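Local coordinates for protein triacylglycerol lipase (Clostridium botulinum, PDB 5AH1) that hydrolyses synthetic polyesters and probably triacylglycerols, as a zinc-binding esterase of the alpha/beta-hydrolase fold, at residues 118-123 and 133-138; 265-270 and 286-291. All coordinates share one frame; numbering follows the deposited sequence.

Contact 1: 118-123 and 133-138; sequences YTATVG and CELYAY
Ala-120 and Val-122 lie against Leu-135 and Tyr-138 where strand 118-120 and its loop continuation run roughly antiparallel to helix 133-138; the N-to-C directions of the short segments lie 143° apart, and the axes approach to 9.5 Å. This is strand-to-helix packing in an alpha/beta-hydrolase: the chain leaves an outermost strand of the central parallel sheet, and the following helix, 128-140, packs back against the strand end and its loop continuation. Tyr-138 covers the most surface. With CG anti to the backbone N (chi1 -158°), its ring lies across the strand, one face over the Ala-120 to Thr-121 peptide bond, and Thr-121 N sits 3.7 Å above the ring centre. The buried N-H is directed at that face and has no conventional acceptor in the model, consistent with an N-H...pi contact. At the phenol end, a water joins Tyr-138 OH to Thr-119 O, donating to the carbonyl at 2.7 Å. One turn earlier in the helix, Leu-135 brings CD1 to 3.3 Å from Ala-120 CB, tighter than usual for two methyls, while Val-122 CG1 lies 3.9 Å from Leu-135 CB. Val-83 of strand 80-83 and Ile-188 and Leu-191 of helix 183-197 also touch Leu-135. Glu-134 divides its carboxylate: OE2 is hydrogen-bonded to Tyr-146 OH, and OE1 accepts from Gly-123 N at 2.7 Å, met nearly along the C-O axis with an N-H...O angle of 153°.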
ATOM      1  N   TYR A 118       6.715  12.003   7.846  1.00 10.30           N
ATOM      2  CA  TYR A 118       6.796  10.875   8.770  1.00 10.34           C
ATOM      3  C   TYR A 118       6.475   9.586   8.051  1.00  9.88           C
ATOM      4  O   TYR A 118       5.861   9.580   6.974  1.00  9.84           O
ATOM      5  CB  TYR A 118       5.800  11.066   9.917  1.00 10.54           C
ATOM      6  CG  TYR A 118       5.971  12.377  10.614  1.00 11.80           C
ATOM      7  CD1 TYR A 118       6.917  12.504  11.608  1.00 12.91           C
ATOM      8  CD2 TYR A 118       5.240  13.496  10.254  1.00 12.78           C
ATOM      9  CE1 TYR A 118       7.129  13.693  12.244  1.00 13.40           C
ATOM     10  CE2 TYR A 118       5.445  14.717  10.900  1.00 13.64           C
ATOM     11  CZ  TYR A 118       6.398  14.808  11.889  1.00 13.22           C
ATOM     12  OH  TYR A 118       6.639  16.006  12.549  1.00 15.28           O
ATOM     13  N   THR A 119       6.868   8.489   8.678  1.00  9.30           N
ATOM     14  CA  THR A 119       6.612   7.157   8.154  1.00  9.71           C
ATOM     15  C   THR A 119       5.811   6.379   9.188  1.00  9.18           C
ATOM     16  O   THR A 119       6.189   6.322  10.356  1.00 10.29           O
ATOM     17  CB  THR A 119       7.929   6.415   7.874  1.00 10.08           C
ATOM     18  OG1 THR A 119       8.680   7.139   6.893  1.00 10.42           O
ATOM     19  CG2 THR A 119       7.677   5.015   7.339  1.00 11.08           C
ATOM     20  N   ALA A 120       4.687   5.816   8.763  1.00  8.96           N
ATOM     21  CA  ALA A 120       3.896   4.946   9.630  1.00  9.14           C
ATOM     22  C   ALA A 120       4.115   3.497   9.247  1.00  9.44           C
ATOM     23  O   ALA A 120       4.280   3.177   8.070  1.00 11.08           O
ATOM     24  CB  ALA A 120       2.434   5.299   9.549  1.00 10.41           C
ATOM     25  N   THR A 121       4.059   2.617  10.240  1.00  9.08           N
ATOM     26  CA  THR A 121       4.272   1.196  10.011  1.00  9.48           C
ATOM     27  C   THR A 121       3.103   0.416  10.598  1.00  9.12           C
ATOM     28  O   THR A 121       2.722   0.641  11.751  1.00  9.89           O
ATOM     29  CB  THR A 121       5.629   0.770  10.568  1.00 10.64           C
ATOM     30  OG1 THR A 121       6.627   1.511   9.840  1.00 11.53           O
ATOM     31  CG2 THR A 121       5.852  -0.722  10.402  1.00 11.58           C
ATOM     32  N   VAL A 122       2.518  -0.459   9.783  1.00  8.35           N
ATOM     33  CA  VAL A 122       1.345  -1.236  10.145  1.00  8.88           C
ATOM     34  C   VAL A 122       1.561  -2.715   9.789  1.00  8.03           C
ATOM     35  O   VAL A 122       2.617  -3.074   9.271  1.00  9.13           O
ATOM     36  CB  VAL A 122       0.076  -0.659   9.467  1.00  9.24           C
ATOM     37  CG1 VAL A 122      -0.146   0.799   9.902  1.00 10.72           C
ATOM     38  CG2 VAL A 122       0.157  -0.761   7.942  1.00  9.47           C
ATOM     39  N   GLY A 123       0.584  -3.580  10.078  1.00  8.79           N
ATOM     40  CA  GLY A 123       0.777  -4.997   9.871  1.00  8.98           C
ATOM     41  C   GLY A 123       1.039  -5.310   8.403  1.00  8.13           C
ATOM     42  O   GLY A 123       0.269  -4.871   7.530  1.00  8.69           O
ATOM     43  N   CYS A 133      -6.689   0.693  11.857  1.00  6.50           N
ATOM     44  CA  CYS A 133      -6.686   0.874  13.298  1.00  6.67           C
ATOM     45  C   CYS A 133      -5.266   1.042  13.809  1.00  6.50           C
ATOM     46  O   CYS A 133      -5.006   1.845  14.700  1.00  7.22           O
ATOM     47  CB  CYS A 133      -7.346  -0.320  13.990  1.00  6.77           C
ATOM     48  SG  CYS A 133      -9.119  -0.537  13.607  1.00  7.76           S
ATOM     49  N   GLU A 134      -4.345   0.261  13.254  1.00  6.49           N
ATOM     50  CA  GLU A 134      -2.934   0.378  13.611  1.00  7.41           C
ATOM     51  C   GLU A 134      -2.381   1.737  13.185  1.00  7.30           C
ATOM     52  O   GLU A 134      -1.623   2.356  13.932  1.00  8.30           O
ATOM     53  CB  GLU A 134      -2.152  -0.773  13.000  1.00  7.60           C
ATOM     54  CG  GLU A 134      -2.566  -2.117  13.607  1.00  8.28           C
ATOM     55  CD  GLU A 134      -2.246  -3.306  12.732  1.00  9.41           C
ATOM     56  OE1 GLU A 134      -1.594  -3.154  11.680  1.00 11.91           O
ATOM     57  OE2 GLU A 134      -2.647  -4.430  13.113  1.00  9.14           O
ATOM     58  N   LEU A 135      -2.749   2.196  11.995  1.00  7.30           N
ATOM     59  CA  LEU A 135      -2.295   3.487  11.491  1.00  7.18           C
ATOM     60  C   LEU A 135      -2.766   4.649  12.379  1.00  7.32           C
ATOM     61  O   LEU A 135      -1.997   5.564  12.696  1.00  8.35           O
ATOM     62  CB  LEU A 135      -2.784   3.673  10.057  1.00  7.52           C
ATOM     63  CG  LEU A 135      -2.394   4.967   9.359  1.00  7.53           C
ATOM     64  CD1 LEU A 135      -0.891   5.175   9.377  1.00  8.94           C
ATOM     65  CD2 LEU A 135      -2.925   4.941   7.933  1.00  7.64           C
ATOM     66  N   TYR A 136      -4.030   4.595  12.793  1.00  7.77           N
ATOM     67  CA  TYR A 136      -4.563   5.558  13.748  1.00  7.41           C
ATOM     68  C   TYR A 136      -3.695   5.647  15.006  1.00  7.90           C
ATOM     69  O   TYR A 136      -3.234   6.729  15.382  1.00  9.00           O
ATOM     70  CB  TYR A 136      -6.020   5.203  14.083  1.00  7.69           C
ATOM     71  CG  TYR A 136      -6.603   6.045  15.182  1.00  7.92           C
ATOM     72  CD1 TYR A 136      -7.138   7.299  14.926  1.00  8.69           C
ATOM     73  CD2 TYR A 136      -6.619   5.586  16.484  1.00  9.82           C
ATOM     74  CE1 TYR A 136      -7.657   8.074  15.949  1.00  8.91           C
ATOM     75  CE2 TYR A 136      -7.126   6.353  17.511  1.00  9.29           C
ATOM     76  CZ  TYR A 136      -7.637   7.605  17.240  1.00 10.33           C
ATOM     77  OH  TYR A 136      -8.157   8.363  18.262  1.00 12.33           O
ATOM     78  N   ALA A 137      -3.415   4.510  15.620  1.00  8.18           N
ATOM     79  CA  ALA A 137      -2.609   4.501  16.837  1.00  8.92           C
ATOM     80  C   ALA A 137      -1.174   4.919  16.571  1.00  8.33           C
ATOM     81  O   ALA A 137      -0.546   5.564  17.419  1.00  9.73           O
ATOM     82  CB  ALA A 137      -2.649   3.133  17.476  1.00  9.19           C
ATOM     83  N   TYR A 138      -0.639   4.544  15.414  1.00  8.10           N
ATOM     84  CA  TYR A 138       0.738   4.886  15.077  1.00  8.51           C
ATOM     85  C   TYR A 138       0.912   6.397  14.996  1.00  8.86           C
ATOM     86  O   TYR A 138       1.964   6.937  15.353  1.00 10.21           O
ATOM     87  CB  TYR A 138       1.170   4.234  13.751  1.00  9.08           C
ATOM     88  CG  TYR A 138       2.661   4.105  13.649  1.00  9.60           C
ATOM     89  CD1 TYR A 138       3.435   5.159  13.201  1.00  9.32           C
ATOM     90  CD2 TYR A 138       3.313   2.969  14.105  1.00 10.42           C
ATOM     91  CE1 TYR A 138       4.810   5.071  13.154  1.00 10.68           C
ATOM     92  CE2 TYR A 138       4.689   2.878  14.069  1.00 11.32           C
ATOM     93  CZ  TYR A 138       5.429   3.931  13.589  1.00 10.70           C
ATOM     94  OH  TYR A 138       6.804   3.856  13.573  1.00 12.34           O
TER
HETATM   95  O   HOH W   1       8.238   5.331  11.825  1.00 13.49           O

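Contact 2: 265-270 and 286-291; sequences SIYDLK and DYIERV
Leu-269 and Tyr-287 lie alongside each other and run roughly antiparallel, Tyr-287 toward the loop main chain and Leu-269 toward Ile-288 and Val-291 of the helix. Leu-269 N donates to Tyr-287 OH at 2.9 Å, approaching at the edge of the ring and near its plane. The same oxygen lies 3.3 Å from Leu-269 CB. Tyr-287 holds CG anti to its backbone N (chi1 162°), which extends the ring from helix 286-291 to the loop. Leu-269 crosses Ile-288 at about a right angle and Val-291 obliquely; its CD1 methyl is 3.8 Å from Ile-288 CD1 and equally far from Val-291 CG1. Tyr-267 meets Ile-288 tip to tip, OH lying 3.8 Å from Ile-288 CG1 with CE2 beside CD1, while the hydroxyl is hydrogen-bonded to Leu-262 O. The loop is shaped by an Asx turn, in which Asp-268 OD1 accepts from Lys-270 N at 2.8 Å, from above the carboxylate plane; Asp-268 OD2 forms a salt bridge with Arg-161. This is loop-to-helix packing outside the strands of the alpha/beta-hydrolase sheet: it ties the irregular connection after helix 242-257 to the next helix, 284-292, and Phe-250 of helix 242-257 packs against Tyr-267, Leu-269 and Ile-288 alike.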
ATOM      1  N   SER A 265      16.313 -12.454  12.740  1.00 14.64           N
ATOM      2  CA  SER A 265      15.292 -11.680  13.440  1.00 15.87           C
ATOM      3  C   SER A 265      15.400 -10.203  13.116  1.00 15.06           C
ATOM      4  O   SER A 265      15.798  -9.405  13.955  1.00 16.20           O
ATOM      5  CB  SER A 265      15.409 -11.888  14.949  1.00 17.46           C
ATOM      6  OG  SER A 265      15.307 -13.257  15.253  1.00 19.32           O
ATOM      7  N   ILE A 266      15.031  -9.842  11.892  1.00 12.81           N
ATOM      8  CA  ILE A 266      15.136  -8.461  11.439  1.00 13.28           C
ATOM      9  C   ILE A 266      13.805  -7.965  10.872  1.00 13.58           C
ATOM     10  O   ILE A 266      13.749  -6.909  10.248  1.00 14.24           O
ATOM     11  CB  ILE A 266      16.301  -8.285  10.431  1.00 13.43           C
ATOM     12  CG1 ILE A 266      16.060  -9.081   9.144  1.00 14.85           C
ATOM     13  CG2 ILE A 266      17.613  -8.678  11.097  1.00 13.24           C
ATOM     14  CD1 ILE A 266      17.137  -8.875   8.071  1.00 14.42           C
ATOM     15  N   TYR A 267      12.730  -8.718  11.100  1.00 12.94           N
ATOM     16  CA  TYR A 267      11.385  -8.262  10.761  1.00 12.12           C
ATOM     17  C   TYR A 267      10.346  -9.023  11.581  1.00 12.40           C
ATOM     18  O   TYR A 267      10.589 -10.128  12.041  1.00 12.92           O
ATOM     19  CB  TYR A 267      11.106  -8.384   9.253  1.00 13.48           C
ATOM     20  CG  TYR A 267      11.226  -9.775   8.707  1.00 13.01           C
ATOM     21  CD1 TYR A 267      12.463 -10.291   8.335  1.00 13.62           C
ATOM     22  CD2 TYR A 267      10.115 -10.589   8.584  1.00 14.22           C
ATOM     23  CE1 TYR A 267      12.584 -11.570   7.841  1.00 14.23           C
ATOM     24  CE2 TYR A 267      10.222 -11.861   8.091  1.00 14.58           C
ATOM     25  CZ  TYR A 267      11.456 -12.360   7.731  1.00 15.32           C
ATOM     26  OH  TYR A 267      11.525 -13.644   7.250  1.00 16.38           O
ATOM     27  N   ASP A 268       9.190  -8.398  11.753  1.00 12.34           N
ATOM     28  CA  ASP A 268       8.120  -8.868  12.631  1.00 12.12           C
ATOM     29  C   ASP A 268       6.846  -8.801  11.796  1.00 10.48           C
ATOM     30  O   ASP A 268       6.573  -7.783  11.162  1.00 10.29           O
ATOM     31  CB  ASP A 268       8.081  -7.919  13.842  1.00 14.16           C
ATOM     32  CG  ASP A 268       6.960  -8.206  14.847  1.00 15.30           C
ATOM     33  OD1 ASP A 268       6.079  -9.065  14.623  1.00 13.98           O
ATOM     34  OD2 ASP A 268       6.978  -7.524  15.905  1.00 17.48           O
ATOM     35  N   LEU A 269       6.095  -9.893  11.740  1.00  9.87           N
ATOM     36  CA  LEU A 269       4.854  -9.935  10.951  1.00 10.27           C
ATOM     37  C   LEU A 269       3.663  -9.307  11.674  1.00  9.41           C
ATOM     38  O   LEU A 269       2.617  -9.094  11.068  1.00  9.59           O
ATOM     39  CB  LEU A 269       4.510 -11.357  10.532  1.00 11.55           C
ATOM     40  CG  LEU A 269       5.583 -12.041   9.690  1.00 14.22           C
ATOM     41  CD1 LEU A 269       5.239 -13.506   9.490  1.00 16.42           C
ATOM     42  CD2 LEU A 269       5.773 -11.337   8.353  1.00 15.72           C
ATOM     43  N   LYS A 270       3.828  -8.992  12.957  1.00  8.90           N
ATOM     44  CA  LYS A 270       2.873  -8.164  13.698  1.00  8.68           C
ATOM     45  C   LYS A 270       1.462  -8.749  13.734  1.00  8.78           C
ATOM     46  O   LYS A 270       0.475  -8.015  13.723  1.00 10.66           O
ATOM     47  CB  LYS A 270       2.868  -6.730  13.145  1.00  9.29           C
ATOM     48  CG  LYS A 270       4.275  -6.173  12.945  1.00 10.03           C
ATOM     49  CD  LYS A 270       4.331  -4.681  12.578  1.00 10.53           C
ATOM     50  CE  LYS A 270       5.769  -4.225  12.409  1.00 10.39           C
ATOM     51  NZ  LYS A 270       6.450  -4.839  11.257  1.00 10.09           N
ATOM     52  N   ASP A 286      11.515 -20.904  12.565  1.00 14.23           N
ATOM     53  CA  ASP A 286      10.392 -21.660  13.101  1.00 14.41           C
ATOM     54  C   ASP A 286       9.133 -20.794  13.168  1.00 13.17           C
ATOM     55  O   ASP A 286       8.024 -21.263  12.896  1.00 14.59           O
ATOM     56  CB  ASP A 286      10.748 -22.246  14.465  1.00 16.09           C
ATOM     57  CG  ASP A 286      11.649 -23.471  14.361  1.00 18.79           C
ATOM     58  OD1 ASP A 286      11.837 -24.003  13.243  1.00 20.16           O
ATOM     59  OD2 ASP A 286      12.146 -23.930  15.406  1.00 20.54           O
ATOM     60  N   TYR A 287       9.320 -19.516  13.468  1.00 12.29           N
ATOM     61  CA  TYR A 287       8.219 -18.552  13.532  1.00 12.12           C
ATOM     62  C   TYR A 287       7.585 -18.370  12.159  1.00 12.18           C
ATOM     63  O   TYR A 287       6.364 -18.425  12.028  1.00 11.56           O
ATOM     64  CB  TYR A 287       8.793 -17.249  14.081  1.00 12.65           C
ATOM     65  CG  TYR A 287       8.010 -15.968  13.871  1.00 11.85           C
ATOM     66  CD1 TYR A 287       6.717 -15.802  14.355  1.00 11.94           C
ATOM     67  CD2 TYR A 287       8.602 -14.883  13.243  1.00 12.54           C
ATOM     68  CE1 TYR A 287       6.022 -14.595  14.174  1.00 11.24           C
ATOM     69  CE2 TYR A 287       7.928 -13.679  13.068  1.00 12.56           C
ATOM     70  CZ  TYR A 287       6.637 -13.531  13.531  1.00 12.08           C
ATOM     71  OH  TYR A 287       5.979 -12.327  13.357  1.00 13.08           O
ATOM     72  N   ILE A 288       8.414 -18.200  11.133  1.00 12.86           N
ATOM     73  CA  ILE A 288       7.903 -18.061   9.771  1.00 14.09           C
ATOM     74  C   ILE A 288       7.150 -19.312   9.305  1.00 14.48           C
ATOM     75  O   ILE A 288       6.068 -19.215   8.715  1.00 14.03           O
ATOM     76  CB  ILE A 288       9.049 -17.705   8.779  1.00 15.98           C
ATOM     77  CG1 ILE A 288       9.634 -16.318   9.092  1.00 17.50           C
ATOM     78  CG2 ILE A 288       8.561 -17.776   7.335  1.00 16.37           C
ATOM     79  CD1 ILE A 288       8.646 -15.191   9.253  1.00 18.87           C
ATOM     80  N   GLU A 289       7.711 -20.485   9.570  1.00 14.50           N
ATOM     81  CA  GLU A 289       7.049 -21.722   9.178  1.00 16.30           C
ATOM     82  C   GLU A 289       5.698 -21.850   9.883  1.00 14.71           C
ATOM     83  O   GLU A 289       4.701 -22.271   9.284  1.00 14.17           O
ATOM     84  CB  GLU A 289       7.949 -22.919   9.499  1.00 20.48           C
ATOM     85  CG  GLU A 289       7.425 -24.247   8.985  1.00 26.08           C
ATOM     86  CD  GLU A 289       8.504 -25.311   8.917  1.00 31.10           C
ATOM     87  OE1 GLU A 289       9.564 -25.139   9.561  1.00 33.24           O
ATOM     88  OE2 GLU A 289       8.288 -26.324   8.213  1.00 33.44           O
ATOM     89  N   ARG A 290       5.668 -21.496  11.162  1.00 14.27           N
ATOM     90  CA  ARG A 290       4.444 -21.587  11.939  1.00 14.24           C
ATOM     91  C   ARG A 290       3.371 -20.633  11.402  1.00 13.35           C
ATOM     92  O   ARG A 290       2.209 -21.024  11.253  1.00 14.34           O
ATOM     93  CB  ARG A 290       4.747 -21.335  13.416  1.00 15.06           C
ATOM     94  CG  ARG A 290       3.591 -21.615  14.339  1.00 15.94           C
ATOM     95  CD  ARG A 290       4.050 -21.655  15.787  1.00 15.48           C
ATOM     96  NE  ARG A 290       4.763 -20.452  16.194  1.00 15.07           N
ATOM     97  CZ  ARG A 290       4.181 -19.334  16.634  1.00 15.07           C
ATOM     98  NH1 ARG A 290       2.858 -19.235  16.725  1.00 15.13           N
ATOM     99  NH2 ARG A 290       4.935 -18.301  16.990  1.00 15.01           N
ATOM    100  N   VAL A 291       3.758 -19.405  11.070  1.00 12.91           N
ATOM    101  CA  VAL A 291       2.819 -18.462  10.479  1.00 12.49           C
ATOM    102  C   VAL A 291       2.339 -18.950   9.104  1.00 11.80           C
ATOM    103  O   VAL A 291       1.144 -18.909   8.813  1.00 11.98           O
ATOM    104  CB  VAL A 291       3.429 -17.053  10.394  1.00 12.86           C
ATOM    105  CG1 VAL A 291       2.533 -16.116   9.617  1.00 13.68           C
ATOM    106  CG2 VAL A 291       3.659 -16.506  11.797  1.00 13.90           C
TER

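How the contacts relate
Both contacts are largely buried, yet they lie at different depths. Contact 1 is about 12 Å from the centre of the chain, measured from its own centre, and joins an outermost strand of the parallel sheet to a helix; contact 2, about 20 Å from that centre, joins an irregular loop to a helix without any strand. Each pairs apolar packing with one direct hydrogen bond from a loop N-H to a helix side chain, but the acceptor is a carboxylate in contact 1 and a phenol in contact 2. The tyrosines also differ: one takes a peptide N-H on its face, the other accepts one at its oxygen. The two contacts abut where Lys-270 CE packs 4.0 Å from Thr-121 CG2.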